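Long-range contacts in luciferase-like monooxygenase (Streptomyces bottropensis, PDB 7BIP), which probably acts as a monooxygenase, using molecular oxygen in the biosynthesis of the aromatic polyketide rishirilide: residues 103-108 against 170-175; 183-187 against 211-216; 223-227 against 317-321; 294-298 against 307-312. All coordinates share one frame; numbering follows the deposited sequence.

Overall arrangement
Four contacts sample the wall, the strand entries and the helical shell of a TIM barrel. Interaction 1 is the most central, a buried strand pair in the barrel wall held by backbone bonds. Interaction 2 is also buried but lies farther out, between two helices of the outer shell, and relies on small apolar groups and a tyrosine edge. Interactions 3 and 4 are partly buried and more polar: the former joins a loop to the start of strand 320-324 through a hydroxyl, the latter a helix terminus to helix 302-316 through a salt bridge and, deeper in, aliphatic packing. Interaction 3 links the set, for Asp227 pairs with Arg171 of interaction 1, Pro223 packs on Tyr212 of interaction 2, and Phe319 meets Ile312 of interaction 4.

Interaction 1: 103-108 against 170-175; sequences LDVGFG and PRILVA
Val105 and Phe107 of strand 103-107 pair in parallel with Arg171, Leu173 and Ala175 through four backbone hydrogen bonds, the strand axes approaching to 4.6 Å at a crossing angle of -25°. Val105 N donates to Arg171 O at 2.9 Å while Val105 O accepts from Leu173 N; Phe107 repeats the pattern with Leu173 O and Ala175 N. Between them Gly106 CA comes 3.3 Å from Leu173 O in a CA-H...O contact. On the face carrying Val105, Phe107, Ile172 and Val174 the chemistry is apolar. Phe107 has CG anti to its carbonyl carbon (chi1 -60°), which brings ring atom CE2 to 3.7 Å from Ile172 CG2, while Leu173 O lies in the ring plane at its edge. Val105 CG2 runs alongside Pro170 CB, and Phe130 of helix 126-142 covers Phe107 and Val174. The other face is polar at its start. Asp104 and Arg171 lie side by side, but Asp104 OD1 stays 4.3 Å from Arg171 NE, and a water spans the gap, accepting from Arg171 NE (2.7 Å) and donating to Asp104 OD1 (2.8 Å). Their direct salt-bridge partners lie elsewhere: Arg72 for Asp104 and Asp227 for Arg171. Parallel neighbours with one face turned to the helices and the other to the interior are characteristic of the TIM-barrel wall, the fold of the luciferase-like monooxygenase family.

Interaction 2: 183-187 against 211-216; sequences AEAAA and LYRDAA
The Tyr212 ring meets helix 180-188 with its edge: Ala183 O lies close to the ring plane, 3.4 Å from Tyr212 CD1, and Ala187 CB comes in obliquely, 3.6 Å from Tyr212 CD1. Neither helix segment lays a group squarely over a face of the ring. The side chain is brought there by a first torsion that sets CG opposite the backbone N (chi1 173°). Ala183 O is already the acceptor of the helical bond from Ala187 N, so the aromatic edge adds a second neighbour to a carbonyl in regular use.

Ala187 is the centre of the contact. Its methyl reaches the backbone of the facing helix, 3.5 Å from both Tyr212 O and Ala216 N, two atoms that are themselves joined in a helical hydrogen bond. Ala215 CB closes in on Ala187 CB at 3.7 Å, and Ala216 CB follows at 4.0 Å. Methyl groups of this size allow the axes to approach to 8.0 Å, at a crossing angle of -29°. Toward solvent, Glu184 packs with its aliphatic part: CG touches Ala215 CB at 3.6 Å, and the extended chain beyond it crosses Leu211, with Glu184 OE2 nearest Leu211 CB.

These helices are consecutive members of the shell around the barrel, with strand 192-195 between them in the sequence. Tyr212 OH donates to His191 O just ahead of that strand, its side chain also touches Ile228 on strand 228-236, and Ala186 packs against Val174 of strand 171-175.

Interaction 3: 223-227 against 317-321; sequences PTEED and GDFTI
The entry to barrel strand 320-324 is tied to the turn preceding strand 228-236 by a hydroxyl-to-carbonyl bond between Thr320 and Glu225. Thr320 OG1 donates to Glu225 O at 2.8 Å, arriving from above the carbonyl plane with a C=O...donor angle of 121°. A first torsion of -60° places this hydroxyl beside Thr320's own backbone N and opposite its carbonyl carbon. The same acceptor is approached by Phe319 CA at 3.4 Å, a CA-H...O contact, whereas Thr320 N is badly angled for a bond to it; in the sheet the backbone of Thr320 pairs with Ile228. A valine in place of Thr320 would probably leave Glu225 O without its hydroxyl donor and the turn less firmly tied to the strand.

The turn contains an ST turn, in which Thr224 OG1 accepts from Glu226 N at 3.2 Å. Asp227 OD2 reinforces it by accepting a hydrogen bond from Thr224 N at 2.9 Å on its anti lone pair, and Asp227 N returns a bond to Thr224 O. Here the contact sits beside strand 2-6, where first and last strands close the barrel.

Glu225 and Asp318 extend side by side in the same direction, with Glu225 OE2 3.6 Å from Asp318 CB. Their carboxylates are turned nearly perpendicular (87°), and Glu225 OE2 lies 4.2 Å from Asp318 OD1. Two acidic groups so near would be expected to repel, but Met1 N is hydrogen-bonded to both oxygens, and Asp318 OD1 also forms a salt bridge with Arg313.

Interaction 4: 294-298 against 307-312; sequences ERKAL and AAIDDI
Arg295 reaches helix 302-316 by turning twice: chi1 (-80°) puts CG opposite the carbonyl carbon, and a bend at chi2 (79°) lays the chain along the helix toward Asp311. Arg295 NE then donates to Asp311 OD2 at 2.8 Å in a nearly straight bond (164°) that lies in the guanidinium plane and uses the anti lone pair of the oxygen. A weak second bond runs from Arg295 NH1 to the same atom at 3.2 Å, so one carboxylate oxygen receives two donors of the salt bridge.

One face of the guanidinium rests on the helix itself, with Ala308 CA 3.5 Å from its plane and offset toward the rim. Nearer the backbone, Arg295 CG packs on Ala308 CB at 3.8 Å. A leucine in place of Arg295 would probably leave Asp311 without its charged mate and Val292 O without the hydrogen bond it receives from Arg295 NH2.

In the backbone the same residue ends helix 287-293 in a Schellman motif, with positive phi and two bonds back into the last turn. The contact thus joins a helix terminus to the helix that follows strand 298-300 in the barrel shell.

Deeper in, the interaction becomes wholly apolar. Leu298 CD2 meets Ile312 CD1 at 3.8 Å and Ala308 CB at 3.9 Å, while its other branch, CD1, faces Ile309 CG1. Ile312 spans both regions, since its CG1 also lies 3.9 Å from Arg295 CB, and Tyr232 of strand 228-236 touches both Leu298 and Ile312.

Interaction 1: 103-108 against 170-175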
loop_
_atom_site.group_PDB
_atom_site.type_symbol
_atom_site.label_atom_id
_atom_site.label_comp_id
_atom_site.label_asym_id
_atom_site.label_seq_id
_atom_site.Cartn_x
_atom_site.Cartn_y
_atom_site.Cartn_z
ATOM N N LEU A 103 -8.981 10.205 4.188
ATOM C CA LEU A 103 -9.214 8.780 4.392
ATOM C C LEU A 103 -10.324 8.525 5.412
ATOM O O LEU A 103 -10.357 9.142 6.481
ATOM C CB LEU A 103 -7.918 8.108 4.872
ATOM C CG LEU A 103 -7.962 6.625 5.244
ATOM C CD1 LEU A 103 -8.255 5.777 4.013
ATOM C CD2 LEU A 103 -6.632 6.210 5.844
ATOM N N ASP A 104 -11.220 7.591 5.082
ATOM C CA ASP A 104 -12.157 6.991 6.024
ATOM C C ASP A 104 -11.925 5.488 6.007
ATOM O O ASP A 104 -11.758 4.902 4.932
ATOM C CB ASP A 104 -13.623 7.289 5.643
ATOM C CG ASP A 104 -13.875 8.769 5.402
ATOM O OD1 ASP A 104 -13.515 9.583 6.269
ATOM O OD2 ASP A 104 -14.423 9.119 4.338
ATOM N N VAL A 105 -11.911 4.852 7.183
ATOM C CA VAL A 105 -11.464 3.461 7.279
ATOM C C VAL A 105 -12.636 2.581 7.707
ATOM O O VAL A 105 -13.021 2.549 8.882
ATOM C CB VAL A 105 -10.284 3.292 8.234
ATOM C CG1 VAL A 105 -9.829 1.830 8.202
ATOM C CG2 VAL A 105 -9.142 4.213 7.818
ATOM N N GLY A 106 -13.182 1.828 6.758
ATOM C CA GLY A 106 -14.084 0.739 7.087
ATOM C C GLY A 106 -13.313 -0.539 7.378
ATOM O O GLY A 106 -12.372 -0.894 6.666
ATOM N N PHE A 107 -13.722 -1.213 8.455
ATOM C CA PHE A 107 -13.199 -2.508 8.878
ATOM C C PHE A 107 -14.321 -3.534 8.752
ATOM O O PHE A 107 -15.450 -3.266 9.165
ATOM C CB PHE A 107 -12.733 -2.500 10.350
ATOM C CG PHE A 107 -11.629 -1.507 10.684
ATOM C CD1 PHE A 107 -10.329 -1.958 10.936
ATOM C CD2 PHE A 107 -11.901 -0.156 10.842
ATOM C CE1 PHE A 107 -9.307 -1.065 11.281
ATOM C CE2 PHE A 107 -10.891 0.747 11.198
ATOM C CZ PHE A 107 -9.585 0.287 11.415
ATOM N N GLY A 108 -14.018 -4.717 8.207
ATOM C CA GLY A 108 -15.038 -5.715 7.960
ATOM C C GLY A 108 -14.634 -7.099 8.442
ATOM O O GLY A 108 -13.475 -7.365 8.751
ATOM N N PRO A 170 -8.538 8.951 11.324
ATOM C CA PRO A 170 -9.619 8.802 10.346
ATOM C C PRO A 170 -10.874 8.212 10.977
ATOM O O PRO A 170 -10.814 7.449 11.947
ATOM C CB PRO A 170 -9.021 7.852 9.308
ATOM C CG PRO A 170 -7.563 8.080 9.400
ATOM C CD PRO A 170 -7.303 8.285 10.866
ATOM N N ARG A 171 -12.023 8.589 10.416
ATOM C CA ARG A 171 -13.294 7.988 10.806
ATOM C C ARG A 171 -13.189 6.471 10.742
ATOM O O ARG A 171 -12.620 5.919 9.800
ATOM C CB ARG A 171 -14.410 8.467 9.874
ATOM C CG ARG A 171 -15.824 8.120 10.358
ATOM C CD ARG A 171 -16.874 8.476 9.304
ATOM N NE ARG A 171 -16.823 9.885 8.933
ATOM C CZ ARG A 171 -17.470 10.851 9.575
ATOM N NH1 ARG A 171 -18.219 10.556 10.631
ATOM N NH2 ARG A 171 -17.365 12.110 9.163
ATOM N N ILE A 172 -13.738 5.796 11.752
ATOM C CA ILE A 172 -13.773 4.337 11.798
ATOM C C ILE A 172 -15.206 3.889 11.538
ATOM O O ILE A 172 -16.134 4.338 12.219
ATOM C CB ILE A 172 -13.272 3.800 13.154
ATOM C CG1 ILE A 172 -11.777 4.081 13.342
ATOM C CG2 ILE A 172 -13.525 2.288 13.278
ATOM C CD1 ILE A 172 -11.272 3.708 14.748
ATOM N N LEU A 173 -15.390 3.013 10.552
ATOM C CA LEU A 173 -16.687 2.402 10.295
ATOM C C LEU A 173 -16.559 0.891 10.404
ATOM O O LEU A 173 -15.544 0.317 10.003
ATOM C CB LEU A 173 -17.227 2.784 8.910
ATOM C CG LEU A 173 -17.283 4.293 8.694
ATOM C CD1 LEU A 173 -16.080 4.716 7.870
ATOM C CD2 LEU A 173 -18.592 4.694 8.024
ATOM N N VAL A 174 -17.589 0.247 10.942
ATOM C CA VAL A 174 -17.592 -1.198 11.144
ATOM C C VAL A 174 -18.646 -1.797 10.228
ATOM O O VAL A 174 -19.821 -1.413 10.285
ATOM C CB VAL A 174 -17.853 -1.561 12.613
ATOM C CG1 VAL A 174 -18.090 -3.053 12.750
ATOM C CG2 VAL A 174 -16.664 -1.119 13.459
ATOM N N ALA A 175 -18.227 -2.728 9.380
ATOM C CA ALA A 175 -19.145 -3.334 8.428
ATOM C C ALA A 175 -19.958 -4.412 9.122
ATOM O O ALA A 175 -19.408 -5.253 9.838
ATOM C CB ALA A 175 -18.389 -3.927 7.241
HETATM O O HOH W 1 -12.376 10.614 8.488
HETATM O O HOH W 2 -15.773 11.157 6.743
#

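Interaction 2: 183-187 against 211-216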
loop_
_atom_site.group_PDB
_atom_site.type_symbol
_atom_site.label_atom_id
_atom_site.label_comp_id
_atom_site.label_asym_id
_atom_site.label_seq_id
_atom_site.Cartn_x
_atom_site.Cartn_y
_atom_site.Cartn_z
ATOM N N ALA A 183 -24.022 -3.731 15.120
ATOM C CA ALA A 183 -24.290 -2.320 14.874
ATOM C C ALA A 183 -24.467 -1.562 16.180
ATOM O O ALA A 183 -24.051 -0.403 16.296
ATOM C CB ALA A 183 -25.523 -2.162 13.987
ATOM N N GLU A 184 -25.084 -2.199 17.176
ATOM C CA GLU A 184 -25.187 -1.589 18.495
ATOM C C GLU A 184 -23.808 -1.364 19.107
ATOM O O GLU A 184 -23.543 -0.310 19.697
ATOM C CB GLU A 184 -26.040 -2.473 19.403
ATOM C CG GLU A 184 -26.832 -1.713 20.449
ATOM C CD GLU A 184 -28.052 -2.481 20.930
ATOM O OE1 GLU A 184 -28.325 -2.460 22.151
ATOM O OE2 GLU A 184 -28.736 -3.101 20.088
ATOM N N ALA A 185 -22.919 -2.351 18.981
ATOM C CA ALA A 185 -21.584 -2.227 19.554
ATOM C C ALA A 185 -20.793 -1.113 18.877
ATOM O O ALA A 185 -20.030 -0.394 19.533
ATOM C CB ALA A 185 -20.845 -3.561 19.443
ATOM N N ALA A 186 -20.977 -0.945 17.567
ATOM C CA ALA A 186 -20.293 0.131 16.856
ATOM C C ALA A 186 -20.714 1.490 17.396
ATOM O O ALA A 186 -19.875 2.357 17.664
ATOM C CB ALA A 186 -20.589 0.029 15.359
ATOM N N ALA A 187 -22.024 1.695 17.561
ATOM C CA ALA A 187 -22.501 2.958 18.108
ATOM C C ALA A 187 -21.973 3.172 19.519
ATOM O O ALA A 187 -21.541 4.279 19.863
ATOM C CB ALA A 187 -24.030 2.997 18.090
ATOM N N LEU A 211 -31.720 0.507 15.715
ATOM C CA LEU A 211 -30.884 0.089 16.837
ATOM C C LEU A 211 -29.590 0.890 16.895
ATOM O O LEU A 211 -29.129 1.261 17.980
ATOM C CB LEU A 211 -30.573 -1.402 16.743
ATOM C CG LEU A 211 -31.759 -2.363 16.731
ATOM C CD1 LEU A 211 -31.270 -3.783 16.525
ATOM C CD2 LEU A 211 -32.563 -2.242 18.015
ATOM N N TYR A 212 -28.985 1.158 15.733
ATOM C CA TYR A 212 -27.747 1.926 15.704
ATOM C C TYR A 212 -27.985 3.351 16.183
ATOM O O TYR A 212 -27.266 3.851 17.056
ATOM C CB TYR A 212 -27.154 1.915 14.290
ATOM C CG TYR A 212 -25.953 2.813 14.117
ATOM C CD1 TYR A 212 -24.712 2.450 14.637
ATOM C CD2 TYR A 212 -26.053 4.027 13.436
ATOM C CE1 TYR A 212 -23.611 3.266 14.479
ATOM C CE2 TYR A 212 -24.961 4.855 13.285
ATOM C CZ TYR A 212 -23.736 4.465 13.802
ATOM O OH TYR A 212 -22.641 5.280 13.658
ATOM N N ARG A 213 -29.000 4.020 15.629
ATOM C CA ARG A 213 -29.268 5.398 16.023
ATOM C C ARG A 213 -29.661 5.487 17.494
ATOM O O ARG A 213 -29.281 6.440 18.186
ATOM C CB ARG A 213 -30.349 5.994 15.119
ATOM C CG ARG A 213 -29.840 6.374 13.724
ATOM C CD ARG A 213 -30.960 6.508 12.690
ATOM N NE ARG A 213 -30.477 7.090 11.437
ATOM C CZ ARG A 213 -30.904 6.738 10.227
ATOM N NH1 ARG A 213 -31.831 5.795 10.091
ATOM N NH2 ARG A 213 -30.400 7.323 9.146
ATOM N N ASP A 214 -30.406 4.498 17.992
ATOM C CA ASP A 214 -30.774 4.484 19.407
ATOM C C ASP A 214 -29.546 4.330 20.294
ATOM O O ASP A 214 -29.350 5.096 21.245
ATOM C CB ASP A 214 -31.765 3.354 19.679
ATOM C CG ASP A 214 -33.199 3.757 19.414
ATOM O OD1 ASP A 214 -34.095 2.913 19.616
ATOM O OD2 ASP A 214 -33.430 4.915 18.995
ATOM N N ALA A 215 -28.711 3.330 20.005
ATOM C CA ALA A 215 -27.501 3.130 20.795
ATOM C C ALA A 215 -26.577 4.338 20.705
ATOM O O ALA A 215 -25.932 4.709 21.692
ATOM C CB ALA A 215 -26.780 1.862 20.337
ATOM N N ALA A 216 -26.504 4.972 19.530
ATOM C CA ALA A 216 -25.648 6.145 19.371
ATOM C C ALA A 216 -26.089 7.277 20.292
ATOM O O ALA A 216 -25.260 7.924 20.944
ATOM C CB ALA A 216 -25.656 6.609 17.914
#

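Interaction 3: 223-227 against 317-321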
loop_
_atom_site.group_PDB
_atom_site.type_symbol
_atom_site.label_atom_id
_atom_site.label_comp_id
_atom_site.label_asym_id
_atom_site.label_seq_id
_atom_site.Cartn_x
_atom_site.Cartn_y
_atom_site.Cartn_z
ATOM N N PRO A 223 -24.829 10.484 14.953
ATOM C CA PRO A 223 -24.260 10.057 13.669
ATOM C C PRO A 223 -24.695 10.982 12.543
ATOM O O PRO A 223 -25.862 11.364 12.448
ATOM C CB PRO A 223 -24.819 8.639 13.476
ATOM C CG PRO A 223 -25.635 8.325 14.706
ATOM C CD PRO A 223 -25.944 9.625 15.378
ATOM N N THR A 224 -23.737 11.358 11.697
ATOM C CA THR A 224 -24.046 12.109 10.491
ATOM C C THR A 224 -24.247 11.141 9.329
ATOM O O THR A 224 -24.049 9.930 9.453
ATOM C CB THR A 224 -22.937 13.099 10.146
ATOM O OG1 THR A 224 -21.802 12.377 9.649
ATOM C CG2 THR A 224 -22.531 13.910 11.373
ATOM N N GLU A 225 -24.620 11.687 8.171
ATOM C CA GLU A 225 -24.797 10.840 6.998
ATOM C C GLU A 225 -23.491 10.195 6.552
ATOM O O GLU A 225 -23.530 9.176 5.854
ATOM C CB GLU A 225 -25.410 11.645 5.845
ATOM C CG GLU A 225 -24.622 12.873 5.443
ATOM C CD GLU A 225 -25.254 13.600 4.276
ATOM O OE1 GLU A 225 -24.733 14.660 3.872
ATOM O OE2 GLU A 225 -26.272 13.111 3.755
ATOM N N GLU A 226 -22.341 10.737 6.955
ATOM C CA GLU A 226 -21.067 10.112 6.608
ATOM C C GLU A 226 -20.698 8.954 7.531
ATOM O O GLU A 226 -19.705 8.261 7.266
ATOM C CB GLU A 226 -19.950 11.159 6.597
ATOM C CG GLU A 226 -19.963 12.017 5.346
ATOM C CD GLU A 226 -18.956 13.141 5.384
ATOM O OE1 GLU A 226 -19.082 14.013 6.270
ATOM O OE2 GLU A 226 -18.047 13.158 4.523
ATOM N N ASP A 227 -21.482 8.707 8.580
ATOM C CA ASP A 227 -21.239 7.601 9.496
ATOM C C ASP A 227 -21.964 6.327 9.093
ATOM O O ASP A 227 -21.816 5.308 9.770
ATOM C CB ASP A 227 -21.658 7.991 10.917
ATOM C CG ASP A 227 -20.713 8.986 11.540
ATOM O OD1 ASP A 227 -19.489 8.730 11.515
ATOM O OD2 ASP A 227 -21.188 10.026 12.045
ATOM N N GLY A 317 -33.337 7.300 5.615
ATOM C CA GLY A 317 -32.790 8.593 5.956
ATOM C C GLY A 317 -31.608 8.930 5.071
ATOM O O GLY A 317 -31.332 8.266 4.067
ATOM N N ASP A 318 -30.893 9.983 5.454
ATOM C CA ASP A 318 -29.729 10.415 4.687
ATOM C C ASP A 318 -28.487 9.627 5.092
ATOM O O ASP A 318 -28.201 9.479 6.283
ATOM C CB ASP A 318 -29.495 11.908 4.890
ATOM C CG ASP A 318 -30.403 12.749 4.037
ATOM O OD1 ASP A 318 -30.337 12.616 2.799
ATOM O OD2 ASP A 318 -31.192 13.532 4.603
ATOM N N PHE A 319 -27.745 9.125 4.109
ATOM C CA PHE A 319 -26.528 8.363 4.392
ATOM C C PHE A 319 -25.633 8.419 3.155
ATOM O O PHE A 319 -25.903 9.168 2.209
ATOM C CB PHE A 319 -26.865 6.929 4.832
ATOM C CG PHE A 319 -27.513 6.084 3.757
ATOM C CD1 PHE A 319 -26.761 5.169 3.033
ATOM C CD2 PHE A 319 -28.867 6.195 3.483
ATOM C CE1 PHE A 319 -27.346 4.393 2.046
ATOM C CE2 PHE A 319 -29.460 5.415 2.495
ATOM C CZ PHE A 319 -28.691 4.509 1.774
ATOM N N THR A 320 -24.544 7.654 3.183
ATOM C CA THR A 320 -23.531 7.648 2.134
ATOM C C THR A 320 -23.652 6.369 1.311
ATOM O O THR A 320 -23.517 5.265 1.853
ATOM C CB THR A 320 -22.138 7.770 2.748
ATOM O OG1 THR A 320 -22.050 9.004 3.478
ATOM C CG2 THR A 320 -21.074 7.742 1.666
ATOM N N ILE A 321 -23.902 6.516 0.007
ATOM C CA ILE A 321 -24.001 5.380 -0.908
ATOM C C ILE A 321 -22.716 5.298 -1.717
ATOM O O ILE A 321 -22.233 6.321 -2.221
ATOM C CB ILE A 321 -25.211 5.516 -1.847
ATOM C CG1 ILE A 321 -26.511 5.160 -1.114
ATOM C CG2 ILE A 321 -25.027 4.621 -3.092
ATOM C CD1 ILE A 321 -27.794 5.376 -1.929
#

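Interaction 4: 294-298 against 307-312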
loop_
_atom_site.group_PDB
_atom_site.type_symbol
_atom_site.label_atom_id
_atom_site.label_comp_id
_atom_site.label_asym_id
_atom_site.label_seq_id
_atom_site.Cartn_x
_atom_site.Cartn_y
_atom_site.Cartn_z
ATOM N N GLU A 294 -37.058 -3.968 -5.816
ATOM C CA GLU A 294 -36.906 -3.886 -4.368
ATOM C C GLU A 294 -35.835 -2.898 -3.946
ATOM O O GLU A 294 -35.564 -2.779 -2.745
ATOM C CB GLU A 294 -36.583 -5.269 -3.793
ATOM C CG GLU A 294 -37.733 -6.257 -3.885
ATOM C CD GLU A 294 -37.361 -7.647 -3.411
ATOM O OE1 GLU A 294 -38.254 -8.515 -3.381
ATOM O OE2 GLU A 294 -36.180 -7.875 -3.067
ATOM N N ARG A 295 -35.217 -2.204 -4.905
ATOM C CA ARG A 295 -34.160 -1.227 -4.639
ATOM C C ARG A 295 -32.957 -1.884 -3.968
ATOM O O ARG A 295 -32.344 -1.329 -3.056
ATOM C CB ARG A 295 -34.690 -0.050 -3.817
ATOM C CG ARG A 295 -35.456 0.988 -4.654
ATOM C CD ARG A 295 -36.877 0.568 -4.988
ATOM N NE ARG A 295 -37.529 1.618 -5.766
ATOM C CZ ARG A 295 -37.541 1.676 -7.094
ATOM N NH1 ARG A 295 -38.139 2.690 -7.701
ATOM N NH2 ARG A 295 -36.965 0.718 -7.812
ATOM N N LYS A 296 -32.603 -3.078 -4.443
ATOM C CA LYS A 296 -31.385 -3.752 -4.021
ATOM C C LYS A 296 -30.230 -3.511 -4.977
ATOM O O LYS A 296 -29.108 -3.951 -4.702
ATOM C CB LYS A 296 -31.639 -5.254 -3.869
ATOM C CG LYS A 296 -32.536 -5.588 -2.686
ATOM C CD LYS A 296 -32.827 -7.072 -2.625
ATOM C CE LYS A 296 -33.147 -7.513 -1.209
ATOM N NZ LYS A 296 -34.605 -7.422 -0.921
ATOM N N ALA A 297 -30.483 -2.808 -6.077
ATOM C CA ALA A 297 -29.492 -2.450 -7.082
ATOM C C ALA A 297 -30.009 -1.212 -7.793
ATOM O O ALA A 297 -31.217 -1.064 -7.991
ATOM C CB ALA A 297 -29.266 -3.582 -8.087
ATOM N N LEU A 298 -29.090 -0.330 -8.180
ATOM C CA LEU A 298 -29.436 0.963 -8.775
ATOM C C LEU A 298 -29.095 0.888 -10.259
ATOM O O LEU A 298 -28.071 1.407 -10.713
ATOM C CB LEU A 298 -28.687 2.117 -8.076
ATOM C CG LEU A 298 -29.014 2.296 -6.596
ATOM C CD1 LEU A 298 -28.230 3.449 -6.007
ATOM C CD2 LEU A 298 -30.510 2.557 -6.461
ATOM N N ALA A 307 -35.898 7.784 -8.912
ATOM C CA ALA A 307 -37.032 7.313 -8.126
ATOM C C ALA A 307 -36.586 6.285 -7.098
ATOM O O ALA A 307 -37.096 6.260 -5.971
ATOM C CB ALA A 307 -38.107 6.726 -9.044
ATOM N N ALA A 308 -35.627 5.433 -7.467
ATOM C CA ALA A 308 -35.130 4.425 -6.540
ATOM C C ALA A 308 -34.417 5.066 -5.358
ATOM O O ALA A 308 -34.629 4.660 -4.209
ATOM C CB ALA A 308 -34.193 3.460 -7.271
ATOM N N ILE A 309 -33.563 6.064 -5.615
ATOM C CA ILE A 309 -32.849 6.724 -4.522
ATOM C C ILE A 309 -33.828 7.423 -3.582
ATOM O O ILE A 309 -33.680 7.360 -2.354
ATOM C CB ILE A 309 -31.797 7.704 -5.077
ATOM C CG1 ILE A 309 -30.635 6.929 -5.714
ATOM C CG2 ILE A 309 -31.280 8.622 -3.968
ATOM C CD1 ILE A 309 -29.747 7.804 -6.581
ATOM N N ASP A 310 -34.835 8.110 -4.139
ATOM C CA ASP A 310 -35.827 8.766 -3.289
ATOM C C ASP A 310 -36.552 7.763 -2.395
ATOM O O ASP A 310 -36.867 8.071 -1.238
ATOM C CB ASP A 310 -36.823 9.552 -4.146
ATOM C CG ASP A 310 -36.179 10.746 -4.840
ATOM O OD1 ASP A 310 -35.029 11.096 -4.498
ATOM O OD2 ASP A 310 -36.821 11.340 -5.728
ATOM N N ASP A 311 -36.827 6.559 -2.908
ATOM C CA ASP A 311 -37.422 5.514 -2.077
ATOM C C ASP A 311 -36.479 5.115 -0.952
ATOM O O ASP A 311 -36.888 5.010 0.213
ATOM C CB ASP A 311 -37.768 4.287 -2.925
ATOM C CG ASP A 311 -38.901 4.539 -3.899
ATOM O OD1 ASP A 311 -39.618 5.556 -3.749
ATOM O OD2 ASP A 311 -39.085 3.701 -4.811
ATOM N N ILE A 312 -35.209 4.886 -1.292
ATOM C CA ILE A 312 -34.210 4.461 -0.313
ATOM C C ILE A 312 -34.052 5.516 0.773
ATOM O O ILE A 312 -33.999 5.198 1.972
ATOM C CB ILE A 312 -32.875 4.162 -1.030
ATOM C CG1 ILE A 312 -32.980 2.854 -1.828
ATOM C CG2 ILE A 312 -31.719 4.090 -0.036
ATOM C CD1 ILE A 312 -31.952 2.727 -2.929
#